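Local coordinates for protein cellulose 1,4-beta-cellobiosidase (Thermobifida fusca, PDB 4JJJ) that probably hydrolyses cellulose to cellobiose as a family 48 cellobiohydrolase, the chain here being the catalytic module of a longer cellulose-binding enzyme, at residues A41-H44 with G45-T49; L149-D153 with N154-F158; Y171-T174 with Y175-G178; Y219-P223 with N224-R228. The protein carries 1 engineered substitution. All coordinates share one frame; numbering follows the deposited sequence. Where two conformers were deposited one is given.

Overall arrangement
The four contacts follow one another along the chain, each a local contact within one continuous run, and none encloses or crosses another. Contact 1 turns into the edge strand 47-49, and contact 2 leaves the adjacent antiparallel strand 149-151; they share a zinc ion, and Tyr-156 OH lies 2.6 Å from Asp-43 OD1. Contact 3 follows strand 170-173, the next in the same sheet, whose Ile-172 packs on Leu-149 and Asp-151, while Tyr-175 OH reaches Ala-41 O. Contact 4 joins strand 216-220 of a second sheet to helix 223-242 of the (alpha/alpha)6 fold. Contacts 3 and 4 meet through Tyr-171 and Tyr-219 and share two glucose units, thereby tying both sheets to the cellulose-binding tunnel.

Contact 1 (A41-H44 with G45-T49); sequences APDH and GHQTT. With ZN (zinc ion), chain B.
Pro-42 rests its CB on the amide oxygen of Gln-47, with CB to OE1 at 3.1 Å. Asp-43 follows and is held twice by the same amide: its backbone N donates to Gln-47 OE1 at 2.8 Å (149° at the hydrogen), while Gln-47 NE2 returns a weak bond to Asp-43 OD1. Carboxylate and amide lie only 23° from coplanar. The carboxylate of Asp-43 is also bonded to Tyr-156 and salt-bridged to Arg-588. The Gln-47 chain, extended beyond CG, carries the amide back to this backbone. At His-44 the main-chain N adds a weak bond to the same OE1, and the carbonyl O accepts Gln-47 N at 3.1 Å, closing a type I turn from His-44 to Gln-47. The imidazole, its CG trans to the backbone N (chi1 -170°), stands beside the turn so that ND1 accepts His-46 N at 3.1 Å, the donor tilted out of the ring plane. His-46 in turn binds zinc through ND1 at 2.1 Å, a site completed by Asp-153 and two waters. This bonding is consistent with ND1 of His-44 carrying no proton, and two backbone N-H groups at OE1 and the weak NE2 bond to Asp-43 OD1 probably settle which end of the buried amide is oxygen.

Contact 2 (L149-D153 with N154-F158); sequences LLDVD and NVYGF. With ZN (zinc ion), chain B.
Asp-151 supplies the principal hydrogen bonds, its carboxylate accepting two successive backbone amides. Val-155 N reaches OD1 at 2.9 Å on the syn side, tilted out of the carboxylate plane, and Tyr-156 N reaches OD2 at 2.8 Å on its syn lone pair, the straighter of the two (163° at the hydrogen against 148°). With CG trans to the backbone N (chi1 -179°), the carboxylate extends toward the amides of Val-155 and Tyr-156. A weak main-chain bond from Asn-154 N to Asp-151 O, 3.5 Å long, spans the first part of the bend. Water 3 extends the network, accepting from Phe-158 N and donating to Asp-151 OD2 and, in the conformer given, to Asn-154 OD1, which also accepts Gly-159 N. These bonds shape the exit from strand 149-151, which lies between strands 47-49 and 170-173 in an antiparallel sheet. Van der Waals contact with the carboxylate is lighter: Val-155 CG1 lies 3.6 Å from Asp-151 OD1, and the Tyr-156 ring, whose hydroxyl points on to Asp-43, presents its edge to OD2, with CD1 at 3.4 Å. Metal coordination occupies the other flank of the bend, where Asp-153 OD2 supplies the second protein ligand of the zinc; OD1 of the same carboxylate is salt-bridged to Arg-22.

Contact 3 (Y171-T174 with Y175-G178); sequences YINT and YQRG. With BGC (beta-D-glucopyranose), chain D; BGC (beta-D-glucopyranose), chain C; BGC (beta-D-glucopyranose), chain E.
Asn-173 and Gln-176 bring their amide nitrogens together over the glucan, ND2 to NE2 3.3 Å, their amide planes 71° apart. Both nitrogens are donors, so the pair is held by separate acceptors. Among the hydrogen bonds to sugar, Asn-173 ND2 donates to O3 of the chain D glucose at 2.9 Å, and OD1 accepts from O2 of the same ring at 2.9 Å, a two-point grip on neighbouring hydroxyls. OD1 also accepts Trp-148 NE1 and, weakly, Thr-174 N, which help to fix this amide. Gln-176 NE2 donates to O6 of the chain C glucose at 2.9 Å (167°). Its chain is bent at chi2 (-81°), which turns NE2 back to donate also to the Tyr-175 carbonyl oxygen at 2.9 Å, nearly within its own amide plane. Both bonds from NE2 fix the rotation of that amide. An alanine in place of Gln-176 would remove this amide and is likely to leave the chain C O6 without its donor, as well as opening a gap beside Asn-173. Van der Waals contact accounts for the rest: Thr-174 and Tyr-175 run side by side, OG1 3.3 Å from CD2, and that same CD2 lies 3.6 Å from C3 of the chain E glucose. The three sugars thus lie along one short run of chain, as expected for a cellobiohydrolase tunnel. Asn-173 ends strand 170-173 and packs on His-189 of strand 189-190, Thr-174 touches Leu-149 of strand 149-151 on the other flank, and Tyr-175 OH bonds to Ala-41 O ahead of strand 47-49.

Contact 4 (Y219-P223 with N224-R228); sequences YTNAP and NADAR. Engineered in segment 224-228: Asn-224 (natural residue Asp). With BGC (beta-D-glucopyranose), chain D; BGC (beta-D-glucopyranose), chain E.
Ala-222 is the N-cap residue of helix 223-242: its carbonyl O accepts Asp-226 N at 3.2 Å in the carbonyl plane, with a weak second bond from Ala-225 N, and Pro-223 O accepts Ala-227 N at 2.9 Å to continue the helical pattern. The main side-chain link is from Asn-221, its CG trans to the backbone N (chi1 -160°), to Asp-226. They approach from opposite directions, and ND2 donates to OD2 at 2.9 Å and 169°; OD2 lies in the amide plane of Asn-221, while ND2 meets it from well above the carboxylate plane, the two groups being 81° apart. Asp-226 OD2 also accepts Met-146 N, and water 4, which accepts a hydrogen bond from Ala-222 N, probably donates to OD1; these bonds hold the carboxylate and tie the helix start to Asn-221 and Met-146. A leucine in place of Asn-221 would probably leave Asp-226 OD2 without its side-chain donor and the carboxylate less firmly oriented. Ala-222 CB meets Ala-225 CB at 4.3 Å. On the substrate side, Asn-221 O accepts O6 of the chain E glucose at 2.8 Å, and Thr-220 OG1 lies 3.0 Å from O2 of the chain D glucose. Asn-224, engineered from the natural Asp, holds the position of the predicted nucleophile; OD1 makes a weak bond to Arg-424. The junction leads into the (alpha/alpha)6 fold: Ala-222 and Ala-225 pack on Ser-50 of helix 50-67, Pro-223 and Ala-227 on Leu-263 of helix 250-263, and strand 216-220 enters beside strand 302-306.

Contact 1 (A41-H44 with G45-T49)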
loop_
_atom_site.group_PDB
_atom_site.type_symbol
_atom_site.label_atom_id
_atom_site.label_comp_id
_atom_site.label_asym_id
_atom_site.label_seq_id
_atom_site.Cartn_x
_atom_site.Cartn_y
_atom_site.Cartn_z
ATOM N N ALA A 41 -8.785 4.878 -1.804
ATOM C CA ALA A 41 -8.049 4.081 -0.866
ATOM C C ALA A 41 -7.963 4.841 0.440
ATOM O O ALA A 41 -8.668 4.486 1.337
ATOM C CB ALA A 41 -6.695 3.533 -1.374
ATOM N N PRO A 42 -7.329 6.028 0.462
ATOM C CA PRO A 42 -7.740 7.093 1.385
ATOM C C PRO A 42 -9.115 7.560 0.908
ATOM O O PRO A 42 -9.493 7.286 -0.242
ATOM C CB PRO A 42 -6.637 8.142 1.264
ATOM C CG PRO A 42 -6.201 7.997 -0.123
ATOM C CD PRO A 42 -6.234 6.520 -0.472
ATOM N N ASP A 43 -9.778 8.347 1.751
ATOM C CA ASP A 43 -11.083 8.854 1.403
ATOM C C ASP A 43 -11.168 10.366 1.425
ATOM O O ASP A 43 -12.291 10.903 1.315
ATOM C CB ASP A 43 -12.185 8.183 2.260
ATOM C CG ASP A 43 -12.159 8.512 3.697
ATOM O OD1 ASP A 43 -11.525 9.497 4.137
ATOM O OD2 ASP A 43 -12.782 7.732 4.533
ATOM N N HIS A 44 -10.033 11.028 1.468
ATOM C CA HIS A 44 -9.923 12.478 1.358
ATOM C C HIS A 44 -8.568 12.818 0.814
ATOM O O HIS A 44 -7.573 12.158 1.226
ATOM C CB HIS A 44 -10.198 13.176 2.687
ATOM C CG HIS A 44 -10.342 14.653 2.585
ATOM N ND1 HIS A 44 -9.278 15.549 2.605
ATOM C CD2 HIS A 44 -11.448 15.412 2.342
ATOM C CE1 HIS A 44 -9.726 16.794 2.440
ATOM N NE2 HIS A 44 -11.043 16.722 2.295
ATOM N N GLY A 45 -8.491 13.821 -0.085
ATOM C CA GLY A 45 -7.231 14.167 -0.766
ATOM C C GLY A 45 -6.171 14.645 0.144
ATOM O O GLY A 45 -4.988 14.591 -0.215
ATOM N N HIS A 46 -6.534 15.284 1.279
ATOM C CA HIS A 46 -5.538 15.788 2.164
ATOM C C HIS A 46 -5.399 14.958 3.431
ATOM O O HIS A 46 -4.705 15.347 4.358
ATOM C CB HIS A 46 -5.805 17.246 2.504
ATOM C CG HIS A 46 -5.588 18.170 1.345
ATOM N ND1 HIS A 46 -5.703 19.548 1.404
ATOM C CD2 HIS A 46 -5.239 17.888 0.070
ATOM C CE1 HIS A 46 -5.441 20.055 0.211
ATOM N NE2 HIS A 46 -5.130 19.070 -0.606
ATOM N N GLN A 47 -5.841 13.679 3.351
ATOM C CA GLN A 47 -5.165 12.684 4.058
ATOM C C GLN A 47 -3.829 12.511 3.404
ATOM O O GLN A 47 -3.631 12.979 2.317
ATOM C CB GLN A 47 -5.946 11.355 4.023
ATOM C CG GLN A 47 -7.220 11.412 4.880
ATOM C CD GLN A 47 -8.164 10.287 4.647
ATOM O OE1 GLN A 47 -8.129 9.604 3.608
ATOM N NE2 GLN A 47 -9.086 10.062 5.590
ATOM N N THR A 48 -2.940 11.747 3.977
ATOM C CA THR A 48 -1.810 11.204 3.276
ATOM C C THR A 48 -1.486 9.816 3.817
ATOM O O THR A 48 -2.167 9.248 4.677
ATOM C CB THR A 48 -0.554 12.077 3.339
ATOM O OG1 THR A 48 0.276 11.716 2.192
ATOM C CG2 THR A 48 0.226 12.036 4.601
ATOM N N THR A 49 -0.477 9.239 3.221
ATOM C CA THR A 49 -0.225 7.813 3.303
ATOM C C THR A 49 1.233 7.534 3.418
ATOM O O THR A 49 2.093 8.342 2.951
ATOM C CB THR A 49 -0.704 7.062 2.029
ATOM O OG1 THR A 49 -0.084 7.627 0.886
ATOM C CG2 THR A 49 -2.215 7.228 1.913
HETATM ZN ZN ZN B . -6.603 20.578 3.014
HETATM O O HOH W 1 -7.063 22.386 1.922
HETATM O O HOH W 2 -8.454 19.897 3.674
#

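Contact 2 (L149-D153 with N154-F158)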
loop_
_atom_site.group_PDB
_atom_site.type_symbol
_atom_site.label_atom_id
_atom_site.label_comp_id
_atom_site.label_asym_id
_atom_site.label_seq_id
_atom_site.Cartn_x
_atom_site.Cartn_y
_atom_site.Cartn_z
ATOM N N LEU A 149 -1.784 5.789 7.282
ATOM C CA LEU A 149 -2.765 6.877 6.950
ATOM C C LEU A 149 -2.723 7.963 8.013
ATOM O O LEU A 149 -2.795 7.721 9.266
ATOM C CB LEU A 149 -4.206 6.367 6.986
ATOM C CG LEU A 149 -5.291 7.237 6.395
ATOM C CD1 LEU A 149 -5.139 7.525 4.931
ATOM C CD2 LEU A 149 -6.606 6.639 6.795
ATOM N N LEU A 150 -2.527 9.203 7.525
ATOM C CA LEU A 150 -2.623 10.445 8.329
ATOM C C LEU A 150 -3.693 11.332 7.794
ATOM O O LEU A 150 -4.051 11.270 6.610
ATOM C CB LEU A 150 -1.335 11.231 8.301
ATOM C CG LEU A 150 -0.064 10.526 8.820
ATOM C CD1 LEU A 150 1.143 11.392 8.490
ATOM C CD2 LEU A 150 -0.122 10.274 10.318
ATOM N N ASP A 151 -4.188 12.217 8.656
ATOM C CA ASP A 151 -5.060 13.305 8.269
ATOM C C ASP A 151 -4.250 14.608 8.364
ATOM O O ASP A 151 -4.068 15.073 9.448
ATOM C CB ASP A 151 -6.274 13.331 9.168
ATOM C CG ASP A 151 -7.258 14.410 8.841
ATOM O OD1 ASP A 151 -7.085 15.213 7.879
ATOM O OD2 ASP A 151 -8.406 14.370 9.453
ATOM N N VAL A 152 -3.709 15.051 7.244
ATOM C CA VAL A 152 -2.697 16.141 7.240
ATOM C C VAL A 152 -3.274 17.534 7.665
ATOM O O VAL A 152 -2.626 18.218 8.400
ATOM C CB VAL A 152 -2.026 16.200 5.865
ATOM C CG1 VAL A 152 -0.886 17.279 5.931
ATOM C CG2 VAL A 152 -1.395 14.887 5.504
ATOM N N ASP A 153 -4.449 17.866 7.170
ATOM C CA ASP A 153 -5.111 19.140 7.521
ATOM C C ASP A 153 -6.082 18.974 8.677
ATOM O O ASP A 153 -6.800 19.922 9.021
ATOM C CB ASP A 153 -5.817 19.671 6.303
ATOM C CG ASP A 153 -4.840 20.281 5.252
ATOM O OD1 ASP A 153 -3.669 20.467 5.583
ATOM O OD2 ASP A 153 -5.342 20.462 4.130
ATOM N N ASN A 154 -6.184 17.803 9.280
ATOM C CA ASN A 154 -7.157 17.579 10.370
ATOM C C ASN A 154 -8.566 17.832 9.926
ATOM O O ASN A 154 -9.375 18.413 10.638
ATOM C CB ASN A 154 -6.803 18.405 11.639
ATOM C CG ASN A 154 -7.270 17.714 12.943
ATOM O OD1 ASN A 154 -7.177 16.492 13.088
ATOM N ND2 ASN A 154 -7.672 18.519 13.962
ATOM N N VAL A 155 -8.893 17.367 8.726
ATOM C CA VAL A 155 -10.231 17.569 8.245
ATOM C C VAL A 155 -11.249 16.842 9.063
ATOM O O VAL A 155 -12.367 17.365 9.240
ATOM C CB VAL A 155 -10.352 17.290 6.760
ATOM C CG1 VAL A 155 -10.314 15.845 6.505
ATOM C CG2 VAL A 155 -11.537 18.009 6.255
ATOM N N TYR A 156 -10.862 15.747 9.681
ATOM C CA TYR A 156 -11.776 14.980 10.520
ATOM C C TYR A 156 -11.844 15.463 11.985
ATOM O O TYR A 156 -12.747 15.044 12.717
ATOM C CB TYR A 156 -11.462 13.425 10.509
ATOM C CG TYR A 156 -11.900 12.719 9.267
ATOM C CD1 TYR A 156 -11.071 12.635 8.130
ATOM C CD2 TYR A 156 -13.179 12.151 9.171
ATOM C CE1 TYR A 156 -11.437 12.003 6.973
ATOM C CE2 TYR A 156 -13.562 11.470 8.056
ATOM C CZ TYR A 156 -12.711 11.391 6.936
ATOM O OH TYR A 156 -13.094 10.744 5.816
ATOM N N GLY A 157 -10.872 16.237 12.416
ATOM C CA GLY A 157 -10.896 16.820 13.773
ATOM C C GLY A 157 -10.357 16.010 14.902
ATOM O O GLY A 157 -10.631 16.294 16.118
ATOM N N PHE A 158 -9.660 14.881 14.637
ATOM C CA PHE A 158 -9.184 14.049 15.696
ATOM C C PHE A 158 -8.023 14.582 16.458
ATOM O O PHE A 158 -7.977 14.422 17.678
ATOM C CB PHE A 158 -8.877 12.627 15.186
ATOM C CG PHE A 158 -10.090 11.903 14.656
ATOM C CD1 PHE A 158 -11.105 11.539 15.558
ATOM C CD2 PHE A 158 -10.209 11.533 13.324
ATOM C CE1 PHE A 158 -12.196 10.851 15.148
ATOM C CE2 PHE A 158 -11.308 10.822 12.901
ATOM C CZ PHE A 158 -12.330 10.510 13.812
HETATM ZN ZN ZN B . -6.603 20.578 3.014
HETATM O O HOH W 3 -8.102 14.232 12.263
HETATM O O HOH W 1 -7.063 22.386 1.922
HETATM O O HOH W 2 -8.454 19.897 3.674
#

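Contact 3 (Y171-T174 with Y175-G178)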
loop_
_atom_site.group_PDB
_atom_site.type_symbol
_atom_site.label_atom_id
_atom_site.label_comp_id
_atom_site.label_asym_id
_atom_site.label_seq_id
_atom_site.Cartn_x
_atom_site.Cartn_y
_atom_site.Cartn_z
ATOM N N TYR A 171 -2.946 10.661 13.380
ATOM C CA TYR A 171 -2.912 9.216 13.011
ATOM C C TYR A 171 -4.293 8.707 13.037
ATOM O O TYR A 171 -4.955 8.738 14.075
ATOM C CB TYR A 171 -2.028 8.458 14.044
ATOM C CG TYR A 171 -0.559 8.640 13.911
ATOM C CD1 TYR A 171 0.129 9.659 14.618
ATOM C CD2 TYR A 171 0.231 7.781 13.148
ATOM C CE1 TYR A 171 1.529 9.790 14.505
ATOM C CE2 TYR A 171 1.601 7.916 13.032
ATOM C CZ TYR A 171 2.271 8.926 13.723
ATOM O OH TYR A 171 3.668 9.038 13.627
ATOM N N ILE A 172 -4.808 8.191 11.905
ATOM C CA ILE A 172 -6.143 7.739 11.799
ATOM C C ILE A 172 -6.180 6.392 11.065
ATOM O O ILE A 172 -5.180 5.969 10.462
ATOM C CB ILE A 172 -7.020 8.754 10.994
ATOM C CG1 ILE A 172 -6.437 9.160 9.659
ATOM C CG2 ILE A 172 -7.181 10.011 11.874
ATOM C CD1 ILE A 172 -7.518 9.714 8.738
ATOM N N ASN A 173 -7.319 5.740 11.061
ATOM C CA ASN A 173 -7.508 4.517 10.312
ATOM C C ASN A 173 -8.949 4.453 9.876
ATOM O O ASN A 173 -9.792 5.256 10.338
ATOM C CB ASN A 173 -7.043 3.296 11.119
ATOM C CG ASN A 173 -6.851 2.070 10.325
ATOM O OD1 ASN A 173 -6.715 2.052 9.113
ATOM N ND2 ASN A 173 -6.820 0.956 11.062
ATOM N N THR A 174 -9.213 3.607 8.914
ATOM C CA THR A 174 -10.538 3.461 8.300
ATOM C C THR A 174 -10.875 1.952 8.240
ATOM O O THR A 174 -11.653 1.474 9.056
ATOM C CB THR A 174 -10.585 4.111 6.948
ATOM O OG1 THR A 174 -9.534 3.523 6.126
ATOM C CG2 THR A 174 -10.411 5.646 7.016
ATOM N N TYR A 175 -10.296 1.193 7.319
ATOM C CA TYR A 175 -10.650 -0.226 7.191
ATOM C C TYR A 175 -10.484 -0.991 8.466
ATOM O O TYR A 175 -9.414 -1.008 9.076
ATOM C CB TYR A 175 -9.775 -0.845 6.059
ATOM C CG TYR A 175 -9.867 -0.095 4.783
ATOM C CD1 TYR A 175 -10.931 -0.238 3.974
ATOM C CD2 TYR A 175 -8.848 0.753 4.428
ATOM C CE1 TYR A 175 -11.089 0.564 2.834
ATOM C CE2 TYR A 175 -8.941 1.558 3.295
ATOM C CZ TYR A 175 -10.020 1.427 2.472
ATOM O OH TYR A 175 -10.220 2.123 1.289
ATOM N N GLN A 176 -11.584 -1.690 8.799
ATOM C CA GLN A 176 -11.666 -2.518 9.990
ATOM C C GLN A 176 -12.582 -3.748 9.853
ATOM O O GLN A 176 -12.460 -4.695 10.680
ATOM C CB GLN A 176 -12.160 -1.816 11.275
ATOM C CG GLN A 176 -11.359 -0.699 11.806
ATOM C CD GLN A 176 -10.174 -1.181 12.602
ATOM O OE1 GLN A 176 -10.276 -1.524 13.836
ATOM N NE2 GLN A 176 -9.037 -1.248 11.957
ATOM N N ARG A 177 -13.404 -3.794 8.857
ATOM C CA ARG A 177 -14.590 -4.743 8.882
ATOM C C ARG A 177 -14.612 -5.689 7.737
ATOM O O ARG A 177 -15.642 -6.082 7.173
ATOM C CB ARG A 177 -15.932 -3.950 9.053
ATOM C CG ARG A 177 -15.916 -3.213 10.413
ATOM C CD ARG A 177 -17.205 -2.472 10.728
ATOM N NE ARG A 177 -17.469 -1.405 9.827
ATOM C CZ ARG A 177 -18.526 -0.611 9.839
ATOM N NH1 ARG A 177 -19.439 -0.815 10.759
ATOM N NH2 ARG A 177 -18.643 0.402 8.977
ATOM N N GLY A 178 -13.412 -6.132 7.392
ATOM C CA GLY A 178 -13.317 -7.299 6.521
ATOM C C GLY A 178 -13.385 -7.025 5.017
ATOM O O GLY A 178 -13.298 -5.851 4.519
HETATM C C2 BGC D . -6.060 -1.430 8.193
HETATM C C3 BGC D . -6.005 -2.477 9.245
HETATM C C4 BGC D . -6.837 -3.724 8.901
HETATM C C5 BGC D . -6.412 -4.132 7.468
HETATM C C6 BGC D . -7.173 -5.393 7.082
HETATM C C1 BGC D . -5.679 -2.039 6.854
HETATM O O2 BGC D . -5.233 -0.343 8.521
HETATM O O3 BGC D . -6.400 -1.864 10.419
HETATM O O4 BGC D . -6.478 -4.845 9.754
HETATM O O5 BGC D . -6.564 -3.090 6.508
HETATM O O6 BGC D . -8.518 -4.991 6.750
HETATM C C2 BGC C . -6.966 -6.396 11.449
HETATM C C3 BGC C . -7.523 -6.566 12.848
HETATM C C4 BGC C . -6.971 -5.540 13.821
HETATM C C5 BGC C . -7.064 -4.142 13.267
HETATM C C6 BGC C . -6.388 -3.081 14.050
HETATM C C1 BGC C . -7.154 -4.921 11.014
HETATM O O2 BGC C . -7.543 -7.285 10.502
HETATM O O3 BGC C . -7.234 -7.908 13.327
HETATM O O4 BGC C . -7.827 -5.646 15.009
HETATM O O5 BGC C . -6.475 -4.079 11.931
HETATM O O6 BGC C . -6.622 -1.792 13.514
HETATM C C2 BGC E . -5.067 -0.821 2.188
HETATM C C3 BGC E . -5.879 -0.990 3.473
HETATM C C4 BGC E . -4.946 -1.302 4.598
HETATM C C5 BGC E . -3.836 -0.303 4.781
HETATM C C6 BGC E . -2.860 -0.636 5.903
HETATM C C1 BGC E . -3.925 0.109 2.481
HETATM O O1 BGC E . -3.089 0.214 1.317
HETATM O O2 BGC E . -5.850 -0.352 1.070
HETATM O O3 BGC E . -6.768 -2.113 3.251
HETATM O O4 BGC E . -5.813 -1.116 5.771
HETATM O O5 BGC E . -3.090 -0.275 3.552
HETATM O O6 BGC E . -2.320 -1.968 5.667
#

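Contact 4 (Y219-P223 with N224-R228)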
loop_
_atom_site.group_PDB
_atom_site.type_symbol
_atom_site.label_atom_id
_atom_site.label_comp_id
_atom_site.label_asym_id
_atom_site.label_seq_id
_atom_site.Cartn_x
_atom_site.Cartn_y
_atom_site.Cartn_z
ATOM N N TYR A 219 -1.678 0.767 15.277
ATOM C CA TYR A 219 -1.173 1.291 13.999
ATOM C C TYR A 219 -1.154 0.114 13.038
ATOM O O TYR A 219 -1.075 -1.013 13.436
ATOM C CB TYR A 219 0.246 1.915 14.139
ATOM C CG TYR A 219 0.181 3.064 15.115
ATOM C CD1 TYR A 219 -0.457 4.274 14.785
ATOM C CD2 TYR A 219 0.584 2.905 16.443
ATOM C CE1 TYR A 219 -0.585 5.306 15.735
ATOM C CE2 TYR A 219 0.485 3.928 17.361
ATOM C CZ TYR A 219 -0.176 5.118 17.021
ATOM O OH TYR A 219 -0.436 6.182 17.931
ATOM N N THR A 220 -1.150 0.419 11.752
ATOM C CA THR A 220 -1.072 -0.548 10.713
ATOM C C THR A 220 -0.065 -0.146 9.670
ATOM O O THR A 220 -0.113 0.942 9.136
ATOM C CB THR A 220 -2.357 -0.735 9.981
ATOM O OG1 THR A 220 -3.462 -0.918 10.913
ATOM C CG2 THR A 220 -2.276 -1.968 9.076
ATOM N N ASN A 221 0.873 -1.050 9.344
ATOM C CA ASN A 221 1.817 -0.866 8.305
ATOM C C ASN A 221 1.134 -1.117 6.944
ATOM O O ASN A 221 0.281 -1.985 6.806
ATOM C CB ASN A 221 2.915 -1.923 8.379
ATOM C CG ASN A 221 4.166 -1.550 7.642
ATOM O OD1 ASN A 221 4.469 -2.156 6.616
ATOM N ND2 ASN A 221 4.880 -0.610 8.168
ATOM N N ALA A 222 1.708 -0.460 5.910
ATOM C CA ALA A 222 1.407 -0.725 4.485
ATOM C C ALA A 222 2.712 -1.242 3.871
ATOM O O ALA A 222 3.553 -0.458 3.441
ATOM C CB ALA A 222 0.942 0.591 3.841
ATOM N N PRO A 223 2.895 -2.550 3.819
ATOM C CA PRO A 223 4.202 -3.120 3.420
ATOM C C PRO A 223 4.590 -2.761 1.986
ATOM O O PRO A 223 5.779 -2.683 1.665
ATOM C CB PRO A 223 3.989 -4.645 3.599
ATOM C CG PRO A 223 2.944 -4.712 4.693
ATOM C CD PRO A 223 2.011 -3.523 4.435
ATOM N N ASN A 224 3.636 -2.537 1.131
ATOM C CA ASN A 224 3.938 -2.065 -0.245
ATOM C C ASN A 224 4.788 -0.782 -0.165
ATOM O O ASN A 224 5.762 -0.612 -0.916
ATOM C CB ASN A 224 2.667 -1.788 -1.042
ATOM C CG ASN A 224 2.851 -1.775 -2.558
ATOM O OD1 ASN A 224 3.782 -2.207 -3.118
ATOM N ND2 ASN A 224 1.786 -1.304 -3.185
ATOM N N ALA A 225 4.411 0.115 0.769
ATOM C CA ALA A 225 5.098 1.422 0.976
ATOM C C ALA A 225 6.425 1.261 1.700
ATOM O O ALA A 225 7.385 1.871 1.199
ATOM C CB ALA A 225 4.176 2.410 1.697
ATOM N N ASP A 226 6.498 0.489 2.779
ATOM C CA ASP A 226 7.781 0.410 3.483
ATOM C C ASP A 226 8.795 -0.337 2.601
ATOM O O ASP A 226 9.925 0.077 2.560
ATOM C CB ASP A 226 7.629 -0.237 4.897
ATOM C CG ASP A 226 7.051 0.681 5.898
ATOM O OD1 ASP A 226 6.183 1.494 5.579
ATOM O OD2 ASP A 226 7.342 0.534 7.073
ATOM N N ALA A 227 8.368 -1.283 1.794
ATOM C CA ALA A 227 9.297 -1.982 0.901
ATOM C C ALA A 227 9.754 -1.002 -0.162
ATOM O O ALA A 227 10.908 -0.994 -0.598
ATOM C CB ALA A 227 8.632 -3.211 0.248
ATOM N N ARG A 228 8.839 -0.186 -0.708
ATOM C CA ARG A 228 9.263 0.845 -1.686
ATOM C C ARG A 228 10.320 1.797 -1.082
ATOM O O ARG A 228 11.228 2.176 -1.744
ATOM C CB ARG A 228 8.058 1.681 -2.115
ATOM C CG ARG A 228 8.324 2.611 -3.257
ATOM C CD ARG A 228 7.119 3.386 -3.722
ATOM N NE ARG A 228 6.008 2.506 -4.235
ATOM C CZ ARG A 228 4.854 2.275 -3.576
ATOM N NH1 ARG A 228 4.585 2.787 -2.396
ATOM N NH2 ARG A 228 3.949 1.549 -4.157
HETATM C C2 BGC D . -6.060 -1.430 8.193
HETATM C C3 BGC D . -6.005 -2.477 9.245
HETATM C C4 BGC D . -6.837 -3.724 8.901
HETATM C C5 BGC D . -6.412 -4.132 7.468
HETATM C C6 BGC D . -7.173 -5.393 7.082
HETATM C C1 BGC D . -5.679 -2.039 6.854
HETATM O O2 BGC D . -5.233 -0.343 8.521
HETATM O O3 BGC D . -6.400 -1.864 10.419
HETATM O O4 BGC D . -6.478 -4.845 9.754
HETATM O O5 BGC D . -6.564 -3.090 6.508
HETATM O O6 BGC D . -8.518 -4.991 6.750
HETATM C C2 BGC E . -5.067 -0.821 2.188
HETATM C C3 BGC E . -5.879 -0.990 3.473
HETATM C C4 BGC E . -4.946 -1.302 4.598
HETATM C C5 BGC E . -3.836 -0.303 4.781
HETATM C C6 BGC E . -2.860 -0.636 5.903
HETATM C C1 BGC E . -3.925 0.109 2.481
HETATM O O1 BGC E . -3.089 0.214 1.317
HETATM O O2 BGC E . -5.850 -0.352 1.070
HETATM O O3 BGC E . -6.768 -2.113 3.251
HETATM O O4 BGC E . -5.813 -1.116 5.771
HETATM O O5 BGC E . -3.090 -0.275 3.552
HETATM O O6 BGC E . -2.320 -1.968 5.667
HETATM O O HOH W 4 3.510 1.660 6.007
#